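Local coordinates for putative aldo/keto reductase (Salmonella enterica subsp. enterica serovar Typhimurium, PDB 4R9O), which probably works as an NADP-dependent oxidoreductase of the aldo/keto reductase family, built on a TIM barrel, at residues 74-77 and 78-82; 106-109 and 110-114; 113-116 and 117-121; 162-165 and 166-169. All coordinates share one frame; numbering follows the deposited sequence.

Interaction 1. Residues 74-77 and 78-82; sequences APHL and REKLQ
K80 reaches back over the turn to H76. Its CB sits 3.3 Å from the carbonyl O of L77, the same oxygen that accepts the backbone N of K80 at 2.8 Å. With CG anti to its own carbonyl carbon (chi1 -57°), the chain heads back toward the preceding residues, and CG comes within 3.7 Å of H76 O. CD and CE run on past that oxygen. A bend at the last torsion, chi4 69°, then turns NZ inward, and the ammonium group donates to H76 O at 2.9 Å. It arrives from above the carbonyl plane, with a C=O...N angle of 111°, not along a lone pair. The same NZ lies at the edge of the H76 imidazole, in the ring plane, 3.2 Å from CD2, while L77 CG lies over one face of that ring.

L77 and L81 make the buried side: L81 CG packs 3.4 Å from L77 O, and both leucines rest on L71 of helix 63-73, with helix 34-46 beside them. R78 turns away from the first segment: NH1 forms a salt bridge with D126 and also donates to L81 O at 3.1 Å; NH2 bonds T122, and Y124 makes a cation-pi contact. The segment is the loop leading from helix 63-73 into strand 82-90 of the barrel. Across this turn the K80 ammonium has one hydrogen bond, to a neutral main-chain carbonyl. Its charge, taken alone, would tend to disfavour a proton on H76, but E42 of helix 34-46, which H76 also touches, would probably act against this.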
ATOM      1  N   ALA C  74     -46.231  17.261  17.792  1.00 48.90           N
ATOM      2  CA  ALA C  74     -45.708  18.094  18.872  1.00 50.15           C
ATOM      3  C   ALA C  74     -44.913  19.283  18.327  1.00 51.53           C
ATOM      4  O   ALA C  74     -43.684  19.295  18.404  1.00 49.44           O
ATOM      5  CB  ALA C  74     -44.842  17.260  19.806  1.00 47.23           C
ATOM      6  N   PRO C  75     -45.620  20.295  17.783  1.00 54.20           N
ATOM      7  CA  PRO C  75     -45.020  21.428  17.059  1.00 53.18           C
ATOM      8  C   PRO C  75     -44.191  22.365  17.930  1.00 53.54           C
ATOM      9  O   PRO C  75     -43.410  23.149  17.395  1.00 55.93           O
ATOM     10  CB  PRO C  75     -46.239  22.162  16.494  1.00 54.67           C
ATOM     11  CG  PRO C  75     -47.346  21.805  17.410  1.00 55.39           C
ATOM     12  CD  PRO C  75     -47.090  20.385  17.809  1.00 54.83           C
ATOM     13  N   HIS C  76     -44.353  22.281  19.245  1.00 53.93           N
ATOM     14  CA  HIS C  76     -43.567  23.098  20.160  1.00 52.90           C
ATOM     15  C   HIS C  76     -42.111  22.626  20.223  1.00 49.52           C
ATOM     16  O   HIS C  76     -41.229  23.381  20.631  1.00 50.19           O
ATOM     17  CB  HIS C  76     -44.188  23.079  21.560  1.00 54.09           C
ATOM     18  CG  HIS C  76     -44.219  21.718  22.184  1.00 53.91           C
ATOM     19  ND1 HIS C  76     -45.116  20.743  21.802  1.00 53.12           N
ATOM     20  CD2 HIS C  76     -43.460  21.168  23.162  1.00 52.68           C
ATOM     21  CE1 HIS C  76     -44.905  19.650  22.514  1.00 51.81           C
ATOM     22  NE2 HIS C  76     -43.909  19.883  23.349  1.00 52.13           N
ATOM     23  N   LEU C  77     -41.868  21.382  19.815  1.00 45.97           N
ATOM     24  CA  LEU C  77     -40.534  20.795  19.887  1.00 44.03           C
ATOM     25  C   LEU C  77     -39.561  21.446  18.909  1.00 42.85           C
ATOM     26  O   LEU C  77     -38.366  21.544  19.188  1.00 39.42           O
ATOM     27  CB  LEU C  77     -40.580  19.292  19.604  1.00 43.89           C
ATOM     28  CG  LEU C  77     -41.373  18.385  20.538  1.00 48.95           C
ATOM     29  CD1 LEU C  77     -41.019  16.931  20.248  1.00 49.06           C
ATOM     30  CD2 LEU C  77     -41.122  18.737  21.995  1.00 50.04           C
ATOM     31  N   ARG C  78     -40.088  21.864  17.761  1.00 43.24           N
ATOM     32  CA  ARG C  78     -39.293  22.413  16.664  1.00 42.90           C
ATOM     33  C   ARG C  78     -38.308  23.493  17.103  1.00 41.30           C
ATOM     34  O   ARG C  78     -37.120  23.437  16.775  1.00 38.91           O
ATOM     35  CB  ARG C  78     -40.232  22.981  15.593  1.00 47.99           C
ATOM     36  CG  ARG C  78     -39.532  23.646  14.417  1.00 52.13           C
ATOM     37  CD  ARG C  78     -38.594  22.692  13.732  1.00 51.28           C
ATOM     38  NE  ARG C  78     -37.228  22.875  14.189  1.00 54.75           N
ATOM     39  CZ  ARG C  78     -36.296  23.551  13.528  1.00 53.54           C
ATOM     40  NH1 ARG C  78     -35.084  23.664  14.037  1.00 48.79           N
ATOM     41  NH2 ARG C  78     -36.577  24.105  12.358  1.00 57.32           N
ATOM     42  N   GLU C  79     -38.812  24.474  17.845  1.00 43.44           N
ATOM     43  CA  GLU C  79     -38.009  25.597  18.306  1.00 46.47           C
ATOM     44  C   GLU C  79     -36.917  25.163  19.275  1.00 43.99           C
ATOM     45  O   GLU C  79     -35.942  25.877  19.479  1.00 44.90           O
ATOM     46  CB  GLU C  79     -38.896  26.633  18.986  1.00 53.11           C
ATOM     47  CG  GLU C  79     -40.100  27.057  18.179  1.00 59.93           C
ATOM     48  CD  GLU C  79     -41.206  27.617  19.066  1.00 67.50           C
ATOM     49  OE1 GLU C  79     -41.565  26.946  20.059  1.00 68.70           O
ATOM     50  OE2 GLU C  79     -41.701  28.730  18.781  1.00 71.64           O
ATOM     51  N   LYS C  80     -37.090  23.990  19.873  1.00 42.66           N
ATOM     52  CA  LYS C  80     -36.168  23.517  20.895  1.00 42.24           C
ATOM     53  C   LYS C  80     -35.014  22.716  20.293  1.00 40.15           C
ATOM     54  O   LYS C  80     -34.066  22.360  20.991  1.00 38.96           O
ATOM     55  CB  LYS C  80     -36.911  22.664  21.930  1.00 42.27           C
ATOM     56  CG  LYS C  80     -38.080  23.366  22.608  1.00 47.30           C
ATOM     57  CD  LYS C  80     -38.682  22.479  23.693  1.00 49.43           C
ATOM     58  CE  LYS C  80     -39.855  23.154  24.412  1.00 54.60           C
ATOM     59  NZ  LYS C  80     -41.050  23.316  23.536  1.00 56.00           N
ATOM     60  N   LEU C  81     -35.104  22.437  18.997  1.00 37.17           N
ATOM     61  CA  LEU C  81     -34.112  21.610  18.319  1.00 33.47           C
ATOM     62  C   LEU C  81     -33.249  22.410  17.350  1.00 32.03           C
ATOM     63  O   LEU C  81     -33.681  23.423  16.799  1.00 33.03           O
ATOM     64  CB  LEU C  81     -34.794  20.482  17.544  1.00 33.40           C
ATOM     65  CG  LEU C  81     -35.734  19.518  18.279  1.00 33.89           C
ATOM     66  CD1 LEU C  81     -36.730  18.888  17.304  1.00 33.10           C
ATOM     67  CD2 LEU C  81     -34.916  18.450  18.979  1.00 34.08           C
ATOM     68  N   GLN C  82     -32.022  21.946  17.145  1.00 29.74           N
ATOM     69  CA  GLN C  82     -31.237  22.377  15.996  1.00 32.74           C
ATOM     70  C   GLN C  82     -31.221  21.201  15.028  1.00 31.93           C
ATOM     71  O   GLN C  82     -30.709  20.127  15.348  1.00 32.08           O
ATOM     72  CB  GLN C  82     -29.815  22.794  16.381  1.00 33.99           C
ATOM     73  CG  GLN C  82     -29.743  23.953  17.356  1.00 32.94           C
ATOM     74  CD  GLN C  82     -29.971  23.487  18.775  1.00 34.20           C
ATOM     75  OE1 GLN C  82     -30.698  24.121  19.548  1.00 33.62           O
ATOM     76  NE2 GLN C  82     -29.364  22.356  19.121  1.00 32.63           N
TER

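Interaction 2. Residues 106-109 and 110-114; sequences RRHI and ILSAE
S112 OG donates to the carbonyl O of H108 at 2.7 Å, one turn back along the helix. The backbone N of S112 gives that oxygen a second bond, and the two donors come from opposite faces of the carbonyl plane. The hydroxyl is there because OG lies anti to the serine's own carbonyl carbon (chi1 -65°), folded back against the preceding turn. This also sets OG over one face of the H108 imidazole, 3.2 Å above its plane and offset toward the rim.

Two arginines lie against the aliphatic residues four places on. I110 CD1 sits over a face of the R106 guanidinium, 3.3 Å from NH1. L111 CD1 is 3.4 Å from NE of R107, and its CG lies over a face of that guanidinium. In both arginines a bend at chi3 helps lay the guanidinium face against its aliphatic partner.

Beneath these side chains the i to i+4 backbone bonds fix the spacing; A113 N to I109 O, at 3.0 Å, is the straightest at 168°. Further out, I109 and S112 touch C87 of strand 82-90, while I109 and A113 reach I130 and L128 of strand 125-130. On the flank, I109, I110, A113 and R106 meet helix 139-151. A helix with one side against parallel strands and another against the next helix is the usual outer layer of a TIM barrel.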
ATOM      1  N   ARG C 106     -26.666  22.793  -8.521  1.00 29.00           N
ATOM      2  CA  ARG C 106     -27.403  23.854  -7.843  1.00 29.54           C
ATOM      3  C   ARG C 106     -28.896  23.547  -7.620  1.00 34.66           C
ATOM      4  O   ARG C 106     -29.418  23.737  -6.517  1.00 32.32           O
ATOM      5  CB  ARG C 106     -27.272  25.151  -8.643  1.00 34.83           C
ATOM      6  CG  ARG C 106     -27.850  26.388  -7.960  1.00 37.51           C
ATOM      7  CD  ARG C 106     -28.266  27.439  -8.989  1.00 42.99           C
ATOM      8  NE  ARG C 106     -29.534  27.077  -9.619  1.00 49.46           N
ATOM      9  CZ  ARG C 106     -30.713  27.616  -9.309  1.00 53.65           C
ATOM     10  NH1 ARG C 106     -30.795  28.571  -8.386  1.00 54.07           N
ATOM     11  NH2 ARG C 106     -31.810  27.210  -9.935  1.00 56.57           N
ATOM     12  N   ARG C 107     -29.591  23.086  -8.655  1.00 30.68           N
ATOM     13  CA  ARG C 107     -31.033  22.927  -8.526  1.00 33.72           C
ATOM     14  C   ARG C 107     -31.376  21.713  -7.643  1.00 31.61           C
ATOM     15  O   ARG C 107     -32.331  21.758  -6.860  1.00 30.33           O
ATOM     16  CB  ARG C 107     -31.707  22.826  -9.903  1.00 39.67           C
ATOM     17  CG  ARG C 107     -33.216  22.616  -9.798  1.00 46.48           C
ATOM     18  CD  ARG C 107     -33.975  22.666 -11.129  1.00 55.84           C
ATOM     19  NE  ARG C 107     -35.096  21.720 -11.123  1.00 61.25           N
ATOM     20  CZ  ARG C 107     -36.365  22.046 -11.351  1.00 67.39           C
ATOM     21  NH1 ARG C 107     -37.311  21.111 -11.315  1.00 68.86           N
ATOM     22  NH2 ARG C 107     -36.695  23.307 -11.600  1.00 72.05           N
ATOM     23  N   HIS C 108     -30.582  20.650  -7.729  1.00 31.01           N
ATOM     24  CA  HIS C 108     -30.773  19.502  -6.842  1.00 31.64           C
ATOM     25  C   HIS C 108     -30.577  19.858  -5.357  1.00 30.56           C
ATOM     26  O   HIS C 108     -31.314  19.388  -4.490  1.00 31.27           O
ATOM     27  CB  HIS C 108     -29.819  18.367  -7.218  1.00 30.28           C
ATOM     28  CG  HIS C 108     -29.904  17.185  -6.301  1.00 29.39           C
ATOM     29  ND1 HIS C 108     -30.903  16.241  -6.394  1.00 29.85           N
ATOM     30  CD2 HIS C 108     -29.117  16.803  -5.266  1.00 27.93           C
ATOM     31  CE1 HIS C 108     -30.731  15.326  -5.455  1.00 30.59           C
ATOM     32  NE2 HIS C 108     -29.652  15.642  -4.759  1.00 29.35           N
ATOM     33  N   ILE C 109     -29.575  20.675  -5.065  1.00 27.04           N
ATOM     34  CA  ILE C 109     -29.338  21.093  -3.692  1.00 28.49           C
ATOM     35  C   ILE C 109     -30.551  21.881  -3.187  1.00 29.51           C
ATOM     36  O   ILE C 109     -31.060  21.634  -2.089  1.00 28.57           O
ATOM     37  CB  ILE C 109     -28.048  21.939  -3.578  1.00 28.51           C
ATOM     38  CG1 ILE C 109     -26.830  21.066  -3.923  1.00 26.79           C
ATOM     39  CG2 ILE C 109     -27.941  22.543  -2.183  1.00 25.88           C
ATOM     40  CD1 ILE C 109     -25.475  21.835  -4.062  1.00 26.34           C
ATOM     41  N   ILE C 110     -31.030  22.804  -4.011  1.00 29.96           N
ATOM     42  CA  ILE C 110     -32.173  23.616  -3.633  1.00 30.69           C
ATOM     43  C   ILE C 110     -33.415  22.744  -3.449  1.00 31.22           C
ATOM     44  O   ILE C 110     -34.116  22.869  -2.451  1.00 30.85           O
ATOM     45  CB  ILE C 110     -32.447  24.713  -4.678  1.00 31.25           C
ATOM     46  CG1 ILE C 110     -31.278  25.707  -4.701  1.00 31.19           C
ATOM     47  CG2 ILE C 110     -33.784  25.406  -4.407  1.00 36.15           C
ATOM     48  CD1 ILE C 110     -31.461  26.857  -5.657  1.00 33.00           C
ATOM     49  N   LEU C 111     -33.668  21.854  -4.403  1.00 31.15           N
ATOM     50  CA  LEU C 111     -34.853  21.006  -4.350  1.00 34.30           C
ATOM     51  C   LEU C 111     -34.770  20.009  -3.192  1.00 34.19           C
ATOM     52  O   LEU C 111     -35.780  19.704  -2.568  1.00 29.88           O
ATOM     53  CB  LEU C 111     -35.057  20.274  -5.674  1.00 36.22           C
ATOM     54  CG  LEU C 111     -35.440  21.159  -6.873  1.00 41.94           C
ATOM     55  CD1 LEU C 111     -35.672  20.319  -8.126  1.00 43.27           C
ATOM     56  CD2 LEU C 111     -36.644  22.064  -6.585  1.00 44.88           C
ATOM     57  N   SER C 112     -33.569  19.517  -2.895  1.00 32.73           N
ATOM     58  CA  SER C 112     -33.380  18.622  -1.745  1.00 35.49           C
ATOM     59  C   SER C 112     -33.702  19.295  -0.412  1.00 35.57           C
ATOM     60  O   SER C 112     -34.396  18.725   0.428  1.00 36.02           O
ATOM     61  CB  SER C 112     -31.949  18.098  -1.707  1.00 34.05           C
ATOM     62  OG  SER C 112     -31.700  17.280  -2.831  1.00 37.81           O
ATOM     63  N   ALA C 113     -33.183  20.505  -0.222  1.00 34.41           N
ATOM     64  CA  ALA C 113     -33.447  21.274   0.989  1.00 33.32           C
ATOM     65  C   ALA C 113     -34.933  21.562   1.147  1.00 34.95           C
ATOM     66  O   ALA C 113     -35.472  21.514   2.253  1.00 32.67           O
ATOM     67  CB  ALA C 113     -32.662  22.573   0.974  1.00 32.89           C
ATOM     68  N   GLU C 114     -35.594  21.864   0.037  1.00 36.42           N
ATOM     69  CA  GLU C 114     -37.018  22.166   0.073  1.00 37.63           C
ATOM     70  C   GLU C 114     -37.840  20.914   0.375  1.00 34.80           C
ATOM     71  O   GLU C 114     -38.813  20.979   1.129  1.00 32.85           O
ATOM     72  CB  GLU C 114     -37.450  22.821  -1.242  1.00 45.01           C
ATOM     73  CG  GLU C 114     -37.343  24.342  -1.162  1.00 51.43           C
ATOM     74  CD  GLU C 114     -37.296  25.033  -2.507  1.00 55.29           C
ATOM     75  OE1 GLU C 114     -37.437  24.349  -3.547  1.00 56.62           O
ATOM     76  OE2 GLU C 114     -37.122  26.273  -2.515  1.00 56.53           O
TER

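Interaction 3. Residues 113-116 and 117-121; sequences AEQS and LKNLA
Q115 and N119, one turn apart on the helix, hold their amides steeply inclined to each other, the planes 68° apart. OE1 of Q115 stays 3.9 Å from OD1 of N119, two oxygens with no bond between them. The asparagine amide instead leans over the Q115 carbonyl, its CG 3.2 Å from Q115 O; that oxygen accepts the backbone N of N119 at 2.8 Å, while ND2 of N119 makes its bond to E64. On the other flank Q115 bends at chi2 (-53°), which swings its amide across the K118 chain, so that NE2 lies 3.7 Å from CD. K118 itself is fully extended, and its aliphatic part starts beside E114 O, with CG 3.4 Å away. The carboxylate of E114 points elsewhere, its OE1 6.6 Å from K118 NZ, too far for a salt bridge.

Here helix 106-119 of the barrel's outer layer runs out: A121 has positive phi and closes a Schellman motif, though its bond to K118 O is weak. Within the last turn L120 N meets S116 O at 2.8 Å, nearly in line with the C=O bond.

L117 and L120 both project their CG anti to their own carbonyl carbon, back over the previous turn. CG of L117 sits by A113 O and CG of L120 by S116 O, each at 3.4 Å. Both leucines pack on L125 of strand 125-130, and L120 also meets F67 of helix 63-73. The S116 hydroxyl bonds E64 and S112 O, so E64, one carboxylate oxygen to each, grips both S116 and N119.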
ATOM      1  N   ALA C 113     -33.183  20.505  -0.222  1.00 34.41           N
ATOM      2  CA  ALA C 113     -33.447  21.274   0.989  1.00 33.32           C
ATOM      3  C   ALA C 113     -34.933  21.562   1.147  1.00 34.95           C
ATOM      4  O   ALA C 113     -35.472  21.514   2.253  1.00 32.67           O
ATOM      5  CB  ALA C 113     -32.662  22.573   0.974  1.00 32.89           C
ATOM      6  N   GLU C 114     -35.594  21.864   0.037  1.00 36.42           N
ATOM      7  CA  GLU C 114     -37.018  22.166   0.073  1.00 37.63           C
ATOM      8  C   GLU C 114     -37.840  20.914   0.375  1.00 34.80           C
ATOM      9  O   GLU C 114     -38.813  20.979   1.129  1.00 32.85           O
ATOM     10  CB  GLU C 114     -37.450  22.821  -1.242  1.00 45.01           C
ATOM     11  CG  GLU C 114     -37.343  24.342  -1.162  1.00 51.43           C
ATOM     12  CD  GLU C 114     -37.296  25.033  -2.507  1.00 55.29           C
ATOM     13  OE1 GLU C 114     -37.437  24.349  -3.547  1.00 56.62           O
ATOM     14  OE2 GLU C 114     -37.122  26.273  -2.515  1.00 56.53           O
ATOM     15  N   GLN C 115     -37.440  19.769  -0.171  1.00 32.21           N
ATOM     16  CA  GLN C 115     -38.087  18.511   0.208  1.00 37.54           C
ATOM     17  C   GLN C 115     -37.867  18.213   1.699  1.00 34.95           C
ATOM     18  O   GLN C 115     -38.772  17.724   2.382  1.00 33.09           O
ATOM     19  CB  GLN C 115     -37.579  17.343  -0.642  1.00 40.79           C
ATOM     20  CG  GLN C 115     -38.407  17.071  -1.881  1.00 48.54           C
ATOM     21  CD  GLN C 115     -39.885  16.894  -1.568  1.00 52.56           C
ATOM     22  OE1 GLN C 115     -40.264  16.074  -0.731  1.00 54.50           O
ATOM     23  NE2 GLN C 115     -40.727  17.677  -2.233  1.00 56.45           N
ATOM     24  N   SER C 116     -36.667  18.515   2.193  1.00 32.69           N
ATOM     25  CA  SER C 116     -36.350  18.328   3.604  1.00 32.43           C
ATOM     26  C   SER C 116     -37.302  19.139   4.474  1.00 33.80           C
ATOM     27  O   SER C 116     -37.873  18.613   5.431  1.00 33.35           O
ATOM     28  CB  SER C 116     -34.896  18.719   3.901  1.00 27.35           C
ATOM     29  OG  SER C 116     -33.996  17.761   3.369  1.00 28.57           O
ATOM     30  N   LEU C 117     -37.492  20.408   4.120  1.00 34.37           N
ATOM     31  CA  LEU C 117     -38.459  21.256   4.815  1.00 34.01           C
ATOM     32  C   LEU C 117     -39.855  20.641   4.861  1.00 36.50           C
ATOM     33  O   LEU C 117     -40.513  20.658   5.902  1.00 38.53           O
ATOM     34  CB  LEU C 117     -38.539  22.633   4.162  1.00 33.26           C
ATOM     35  CG  LEU C 117     -37.312  23.529   4.303  1.00 35.28           C
ATOM     36  CD1 LEU C 117     -37.618  24.926   3.760  1.00 37.10           C
ATOM     37  CD2 LEU C 117     -36.890  23.603   5.756  1.00 34.17           C
ATOM     38  N   LYS C 118     -40.316  20.117   3.731  1.00 35.53           N
ATOM     39  CA  LYS C 118     -41.630  19.498   3.676  1.00 40.08           C
ATOM     40  C   LYS C 118     -41.677  18.210   4.500  1.00 37.72           C
ATOM     41  O   LYS C 118     -42.638  17.975   5.241  1.00 37.25           O
ATOM     42  CB  LYS C 118     -42.028  19.215   2.228  1.00 46.73           C
ATOM     43  CG  LYS C 118     -42.194  20.459   1.375  1.00 53.06           C
ATOM     44  CD  LYS C 118     -42.506  20.090  -0.068  1.00 59.11           C
ATOM     45  CE  LYS C 118     -42.685  21.323  -0.948  1.00 63.35           C
ATOM     46  NZ  LYS C 118     -42.990  20.958  -2.364  1.00 65.77           N
ATOM     47  N   ASN C 119     -40.646  17.380   4.370  1.00 34.98           N
ATOM     48  CA  ASN C 119     -40.558  16.134   5.131  1.00 36.00           C
ATOM     49  C   ASN C 119     -40.557  16.352   6.633  1.00 36.20           C
ATOM     50  O   ASN C 119     -41.328  15.722   7.363  1.00 36.03           O
ATOM     51  CB  ASN C 119     -39.305  15.351   4.745  1.00 33.86           C
ATOM     52  CG  ASN C 119     -39.395  14.784   3.356  1.00 36.03           C
ATOM     53  OD1 ASN C 119     -40.485  14.600   2.828  1.00 38.05           O
ATOM     54  ND2 ASN C 119     -38.254  14.501   2.754  1.00 36.46           N
ATOM     55  N   LEU C 120     -39.689  17.251   7.084  1.00 32.68           N
ATOM     56  CA  LEU C 120     -39.515  17.520   8.507  1.00 35.85           C
ATOM     57  C   LEU C 120     -40.642  18.386   9.073  1.00 38.26           C
ATOM     58  O   LEU C 120     -40.684  18.643  10.275  1.00 42.54           O
ATOM     59  CB  LEU C 120     -38.161  18.193   8.753  1.00 34.58           C
ATOM     60  CG  LEU C 120     -36.928  17.343   8.410  1.00 32.51           C
ATOM     61  CD1 LEU C 120     -35.650  18.185   8.313  1.00 29.87           C
ATOM     62  CD2 LEU C 120     -36.751  16.218   9.428  1.00 32.03           C
ATOM     63  N   ALA C 121     -41.539  18.832   8.198  1.00 37.46           N
ATOM     64  CA  ALA C 121     -42.661  19.702   8.558  1.00 42.25           C
ATOM     65  C   ALA C 121     -42.204  20.953   9.306  1.00 42.36           C
ATOM     66  O   ALA C 121     -42.717  21.271  10.383  1.00 40.79           O
ATOM     67  CB  ALA C 121     -43.697  18.930   9.390  1.00 44.55           C
TER

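Interaction 4. Residues 162-165 and 166-169; sequences NFTP and AQFT
T164 caps the helix that follows it: its OG1 accepts the backbone N of Q167 at 3.1 Å in a nearly straight bond, 163° at the hydrogen. For this the hydroxyl sits between the backbone N and the carbonyl carbon of its own residue (chi1 65°), turned toward the first turn of the helix. One step on, F168 N bonds T164 O at 3.0 Å.

The tight part lies around F163 and Q167. CD1 of F163 comes within 3.5 Å of Q167 CB, and the backbone N of F168 lies at the ring edge, near its plane. The Q167 chain, extended beyond CG, lies across T164, with its CG 3.3 Å from OG1 and its amide plane 74° from the F163 ring. P133 touches both F163 and Q167.

This is the N-cap of helix 165-173, reached straight from strand 155-161: a beta-to-alpha loop of the TIM barrel, where such loops carry the catalytic and cofactor residues. N162, at its start, probably contributes to the NADP(+) site; its ND2 bonds H131 O and its OD1 makes a weak bond to W212.

Around P165, A166 and T169, all partly exposed, side-chain packing between the segments is slight. T169 meets the first segment through P165 O, its OG1 and N each donating at 3.0 Å from opposite faces of the carbonyl plane, and Q201 of helix 198-205 is a further donor. The second subunit covers part of this side, its D200 against A166 and Q167, its Q204 against T169.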
ATOM      1  N   ASN C 162     -17.228  14.515   5.368  1.00 24.97           N
ATOM      2  CA  ASN C 162     -16.229  13.611   4.794  1.00 27.62           C
ATOM      3  C   ASN C 162     -15.339  14.256   3.738  1.00 25.96           C
ATOM      4  O   ASN C 162     -14.831  13.565   2.862  1.00 24.38           O
ATOM      5  CB  ASN C 162     -16.906  12.380   4.203  1.00 29.00           C
ATOM      6  CG  ASN C 162     -17.855  11.726   5.183  1.00 33.63           C
ATOM      7  OD1 ASN C 162     -17.450  11.331   6.267  1.00 32.99           O
ATOM      8  ND2 ASN C 162     -19.136  11.638   4.817  1.00 36.47           N
ATOM      9  N   PHE C 163     -15.150  15.568   3.845  1.00 22.68           N
ATOM     10  CA  PHE C 163     -14.271  16.324   2.946  1.00 23.43           C
ATOM     11  C   PHE C 163     -12.804  16.244   3.362  1.00 24.06           C
ATOM     12  O   PHE C 163     -12.477  16.235   4.556  1.00 26.40           O
ATOM     13  CB  PHE C 163     -14.704  17.805   2.889  1.00 24.55           C
ATOM     14  CG  PHE C 163     -15.803  18.096   1.885  1.00 23.74           C
ATOM     15  CD1 PHE C 163     -15.744  19.222   1.084  1.00 22.29           C
ATOM     16  CD2 PHE C 163     -16.896  17.253   1.757  1.00 24.85           C
ATOM     17  CE1 PHE C 163     -16.751  19.501   0.154  1.00 24.71           C
ATOM     18  CE2 PHE C 163     -17.900  17.525   0.830  1.00 26.93           C
ATOM     19  CZ  PHE C 163     -17.827  18.654   0.033  1.00 25.09           C
ATOM     20  N   THR C 164     -11.915  16.186   2.371  1.00 24.28           N
ATOM     21  CA  THR C 164     -10.493  16.386   2.598  1.00 30.28           C
ATOM     22  C   THR C 164     -10.296  17.870   2.882  1.00 32.57           C
ATOM     23  O   THR C 164     -11.178  18.668   2.564  1.00 32.81           O
ATOM     24  CB  THR C 164      -9.642  15.969   1.366  1.00 39.95           C
ATOM     25  OG1 THR C 164      -9.949  16.836   0.264  1.00 36.94           O
ATOM     26  CG2 THR C 164      -9.933  14.524   0.965  1.00 39.44           C
ATOM     27  N   PRO C 165      -9.144  18.254   3.465  1.00 30.05           N
ATOM     28  CA  PRO C 165      -8.909  19.693   3.628  1.00 28.29           C
ATOM     29  C   PRO C 165      -8.894  20.492   2.316  1.00 25.18           C
ATOM     30  O   PRO C 165      -9.275  21.658   2.349  1.00 26.34           O
ATOM     31  CB  PRO C 165      -7.535  19.745   4.312  1.00 29.82           C
ATOM     32  CG  PRO C 165      -7.446  18.463   5.063  1.00 29.79           C
ATOM     33  CD  PRO C 165      -8.141  17.445   4.186  1.00 29.25           C
ATOM     34  N   ALA C 166      -8.436  19.916   1.205  1.00 27.75           N
ATOM     35  CA  ALA C 166      -8.434  20.647  -0.066  1.00 27.38           C
ATOM     36  C   ALA C 166      -9.868  20.814  -0.608  1.00 25.89           C
ATOM     37  O   ALA C 166     -10.223  21.856  -1.164  1.00 24.16           O
ATOM     38  CB  ALA C 166      -7.543  19.941  -1.101  1.00 28.98           C
ATOM     39  N   GLN C 167     -10.699  19.797  -0.442  1.00 20.38           N
ATOM     40  CA  GLN C 167     -12.111  19.940  -0.826  1.00 21.89           C
ATOM     41  C   GLN C 167     -12.825  20.990   0.035  1.00 24.20           C
ATOM     42  O   GLN C 167     -13.657  21.766  -0.462  1.00 23.68           O
ATOM     43  CB  GLN C 167     -12.825  18.587  -0.732  1.00 21.85           C
ATOM     44  CG  GLN C 167     -12.394  17.625  -1.857  1.00 25.88           C
ATOM     45  CD  GLN C 167     -12.554  16.177  -1.464  1.00 26.94           C
ATOM     46  OE1 GLN C 167     -12.330  15.267  -2.269  1.00 30.00           O
ATOM     47  NE2 GLN C 167     -12.941  15.949  -0.213  1.00 22.71           N
ATOM     48  N   PHE C 168     -12.487  21.004   1.325  1.00 24.76           N
ATOM     49  CA  PHE C 168     -13.046  21.965   2.264  1.00 24.75           C
ATOM     50  C   PHE C 168     -12.646  23.390   1.853  1.00 24.64           C
ATOM     51  O   PHE C 168     -13.484  24.291   1.794  1.00 26.67           O
ATOM     52  CB  PHE C 168     -12.575  21.640   3.689  1.00 23.46           C
ATOM     53  CG  PHE C 168     -13.208  22.493   4.754  1.00 25.81           C
ATOM     54  CD1 PHE C 168     -14.310  22.041   5.459  1.00 25.40           C
ATOM     55  CD2 PHE C 168     -12.698  23.743   5.051  1.00 29.83           C
ATOM     56  CE1 PHE C 168     -14.899  22.825   6.447  1.00 28.03           C
ATOM     57  CE2 PHE C 168     -13.280  24.536   6.027  1.00 32.11           C
ATOM     58  CZ  PHE C 168     -14.384  24.075   6.727  1.00 26.78           C
ATOM     59  N   THR C 169     -11.367  23.588   1.551  1.00 24.02           N
ATOM     60  CA  THR C 169     -10.890  24.913   1.200  1.00 24.46           C
ATOM     61  C   THR C 169     -11.475  25.402  -0.123  1.00 24.21           C
ATOM     62  O   THR C 169     -11.801  26.578  -0.279  1.00 25.97           O
ATOM     63  CB  THR C 169      -9.366  24.914   1.130  1.00 30.40           C
ATOM     64  OG1 THR C 169      -8.868  24.637   2.443  1.00 34.29           O
ATOM     65  CG2 THR C 169      -8.851  26.262   0.662  1.00 28.71           C
TER

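In the fold
Interactions 2 and 3 overlap on helix 106-119, sharing A113 and E114, with centres about 10 Å apart. Interaction 1 lies in the loop before strand 82-90, its centre about 15 Å from that of interaction 3 and nearest atoms about 5 Å apart without touching; helix 63-73 meets side chains of both. Interaction 4 stands apart, on the opposite side of the chain's centre from interaction 1, their centres about 32 Å apart. It is the one that includes a residue of the probable NADP(+) site, N162, about 8 Å between side chains from the presumed proton donor Y58. L120 of interaction 3 lies about 9 Å from the Y58 side chain.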